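Local coordinates for protein PEPTIDE N-myristoyltransferase (Saccharomyces cerevisiae, PDB 1IIC) that transfers the myristoyl group of myristoyl-CoA to the N-terminal glycine of protein substrates, at residues I290-S295 / C345-D350. Numbering follows the deposited sequence.
Sequences ITDFFS and CELIYD
Leu347 reaches the strand with CG trans to its own carbonyl carbon, and a chi2 of -175° sets CD1 anti to CA; both methyls, CD1 and CD2, leave the helix 334-357 to meet Asp292. Phe294 holds CG between its backbone N and carbonyl carbon (chi1 68°), which brings CD1 and CE1 of its ring to CB and O of Leu347. Asp292 and Phe294, either side of Phe293 in the alternating strand, point toward the helix, while Phe293 points away and meets Phe265 edge-to-face. CD1 of Leu347 sits 3.2 Å from OD2 of Asp292, and CD2 of Leu347 also lies against CB of Asp292, so the branched end covers the aspartate from methylene to carboxylate. Nearer the backbone, CB of Leu347 stands 4.0 Å from CD1 of Phe294, and the carbonyl O of Leu347 lies over one face of the ring, 3.6 Å from CE1. The arrangement is a helix laid on one side of the mixed sheet in the C-terminal half of the N-myristoyltransferase fold, a GNAT-like architecture; strands 278-284 and 311-322 flank 290-303, and Leu347 also touches Val283. The buried carboxylate of Asp292 is held by polar partners despite its apolar neighbour: OD1 accepts from Thr291 OG1 at 2.9 Å, the hydroxyl standing 41° out of the carboxylate plane, and forms a salt bridge with Arg343, whereas OD2 is hydrogen-bonded to Thr322. Arg343 also bridges to Glu346, and its charge probably eases the proximity of the two acids, Asp292 OD2 and Glu346 OE2 being 6.8 Å apart.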
loop_
_atom_site.group_PDB
_atom_site.type_symbol
_atom_site.label_atom_id
_atom_site.label_comp_id
_atom_site.label_asym_id
_atom_site.label_seq_id
_atom_site.Cartn_x
_atom_site.Cartn_y
_atom_site.Cartn_z
ATOM N N ILE A 290 21.369 11.543 -10.512
ATOM C CA ILE A 290 20.554 10.997 -9.437
ATOM C C ILE A 290 20.659 9.483 -9.545
ATOM O O ILE A 290 20.218 8.882 -10.527
ATOM C CB ILE A 290 19.092 11.448 -9.566
ATOM C CG1 ILE A 290 19.008 12.953 -9.299
ATOM C CG2 ILE A 290 18.210 10.678 -8.589
ATOM C CD1 ILE A 290 17.626 13.511 -9.415
ATOM N N THR A 291 21.259 8.880 -8.528
ATOM C CA THR A 291 21.478 7.444 -8.501
ATOM C C THR A 291 20.611 6.651 -7.517
ATOM O O THR A 291 20.596 5.428 -7.575
ATOM C CB THR A 291 22.950 7.153 -8.174
ATOM O OG1 THR A 291 23.285 7.770 -6.924
ATOM C CG2 THR A 291 23.863 7.710 -9.270
ATOM N N ASP A 292 19.904 7.336 -6.622
ATOM C CA ASP A 292 19.065 6.658 -5.636
ATOM C C ASP A 292 17.771 7.409 -5.357
ATOM O O ASP A 292 17.683 8.621 -5.533
ATOM C CB ASP A 292 19.822 6.466 -4.310
ATOM C CG ASP A 292 21.115 5.697 -4.483
ATOM O OD1 ASP A 292 22.163 6.338 -4.714
ATOM O OD2 ASP A 292 21.079 4.452 -4.410
ATOM N N PHE A 293 16.768 6.675 -4.906
ATOM C CA PHE A 293 15.471 7.255 -4.622
ATOM C C PHE A 293 14.709 6.335 -3.691
ATOM O O PHE A 293 14.715 5.124 -3.875
ATOM C CB PHE A 293 14.693 7.435 -5.932
ATOM C CG PHE A 293 13.200 7.522 -5.759
ATOM C CD1 PHE A 293 12.380 6.464 -6.146
ATOM C CD2 PHE A 293 12.610 8.652 -5.207
ATOM C CE1 PHE A 293 11.000 6.532 -5.986
ATOM C CE2 PHE A 293 11.229 8.729 -5.041
ATOM C CZ PHE A 293 10.422 7.665 -5.430
ATOM N N PHE A 294 14.093 6.908 -2.666
ATOM C CA PHE A 294 13.293 6.115 -1.758
ATOM C C PHE A 294 12.250 6.989 -1.094
ATOM O O PHE A 294 12.440 8.195 -0.925
ATOM C CB PHE A 294 14.165 5.388 -0.718
ATOM C CG PHE A 294 14.840 6.289 0.268
ATOM C CD1 PHE A 294 16.214 6.493 0.210
ATOM C CD2 PHE A 294 14.115 6.899 1.289
ATOM C CE1 PHE A 294 16.854 7.285 1.155
ATOM C CE2 PHE A 294 14.750 7.695 2.239
ATOM C CZ PHE A 294 16.118 7.886 2.172
ATOM N N SER A 295 11.135 6.379 -0.724
ATOM C CA SER A 295 10.064 7.133 -0.102
ATOM C C SER A 295 9.325 6.307 0.926
ATOM O O SER A 295 9.437 5.087 0.955
ATOM C CB SER A 295 9.071 7.591 -1.171
ATOM O OG SER A 295 8.492 6.465 -1.809
ATOM N N CYS A 345 20.703 -1.522 2.042
ATOM C CA CYS A 345 20.895 -1.485 3.485
ATOM C C CYS A 345 21.297 -0.069 3.900
ATOM O O CYS A 345 20.915 0.393 4.973
ATOM C CB CYS A 345 21.975 -2.488 3.918
ATOM S SG CYS A 345 21.411 -4.196 3.949
ATOM N N GLU A 346 22.060 0.618 3.048
ATOM C CA GLU A 346 22.495 1.990 3.339
ATOM C C GLU A 346 21.327 2.964 3.235
ATOM O O GLU A 346 21.043 3.714 4.164
ATOM C CB GLU A 346 23.591 2.439 2.360
ATOM C CG GLU A 346 24.921 1.708 2.483
ATOM C CD GLU A 346 25.917 2.081 1.377
ATOM O OE1 GLU A 346 27.083 1.637 1.463
ATOM O OE2 GLU A 346 25.538 2.808 0.423
ATOM N N LEU A 347 20.664 2.959 2.085
ATOM C CA LEU A 347 19.530 3.845 1.853
ATOM C C LEU A 347 18.381 3.650 2.849
ATOM O O LEU A 347 17.847 4.619 3.401
ATOM C CB LEU A 347 18.988 3.642 0.435
ATOM C CG LEU A 347 19.858 4.042 -0.754
ATOM C CD1 LEU A 347 19.059 3.868 -2.027
ATOM C CD2 LEU A 347 20.311 5.489 -0.628
ATOM N N ILE A 348 17.998 2.399 3.088
ATOM C CA ILE A 348 16.884 2.148 3.986
ATOM C C ILE A 348 17.236 2.401 5.453
ATOM O O ILE A 348 16.353 2.642 6.273
ATOM C CB ILE A 348 16.321 0.725 3.760
ATOM C CG1 ILE A 348 15.909 0.588 2.286
ATOM C CG2 ILE A 348 15.089 0.477 4.650
ATOM C CD1 ILE A 348 14.947 1.679 1.796
ATOM N N TYR A 349 18.524 2.363 5.780
ATOM C CA TYR A 349 18.960 2.642 7.148
ATOM C C TYR A 349 18.747 4.146 7.374
ATOM O O TYR A 349 18.341 4.580 8.447
ATOM C CB TYR A 349 20.436 2.292 7.320
ATOM C CG TYR A 349 20.950 2.437 8.736
ATOM C CD1 TYR A 349 20.487 1.606 9.751
ATOM C CD2 TYR A 349 21.947 3.363 9.047
ATOM C CE1 TYR A 349 21.012 1.680 11.051
ATOM C CE2 TYR A 349 22.484 3.449 10.346
ATOM C CZ TYR A 349 22.010 2.601 11.337
ATOM O OH TYR A 349 22.540 2.651 12.608
ATOM N N ASP A 350 19.033 4.935 6.347
ATOM C CA ASP A 350 18.826 6.377 6.407
ATOM C C ASP A 350 17.319 6.656 6.403
ATOM O O ASP A 350 16.853 7.621 7.002
ATOM C CB ASP A 350 19.485 7.056 5.205
ATOM C CG ASP A 350 20.992 7.200 5.374
ATOM O OD1 ASP A 350 21.668 7.649 4.422
ATOM O OD2 ASP A 350 21.504 6.864 6.468
#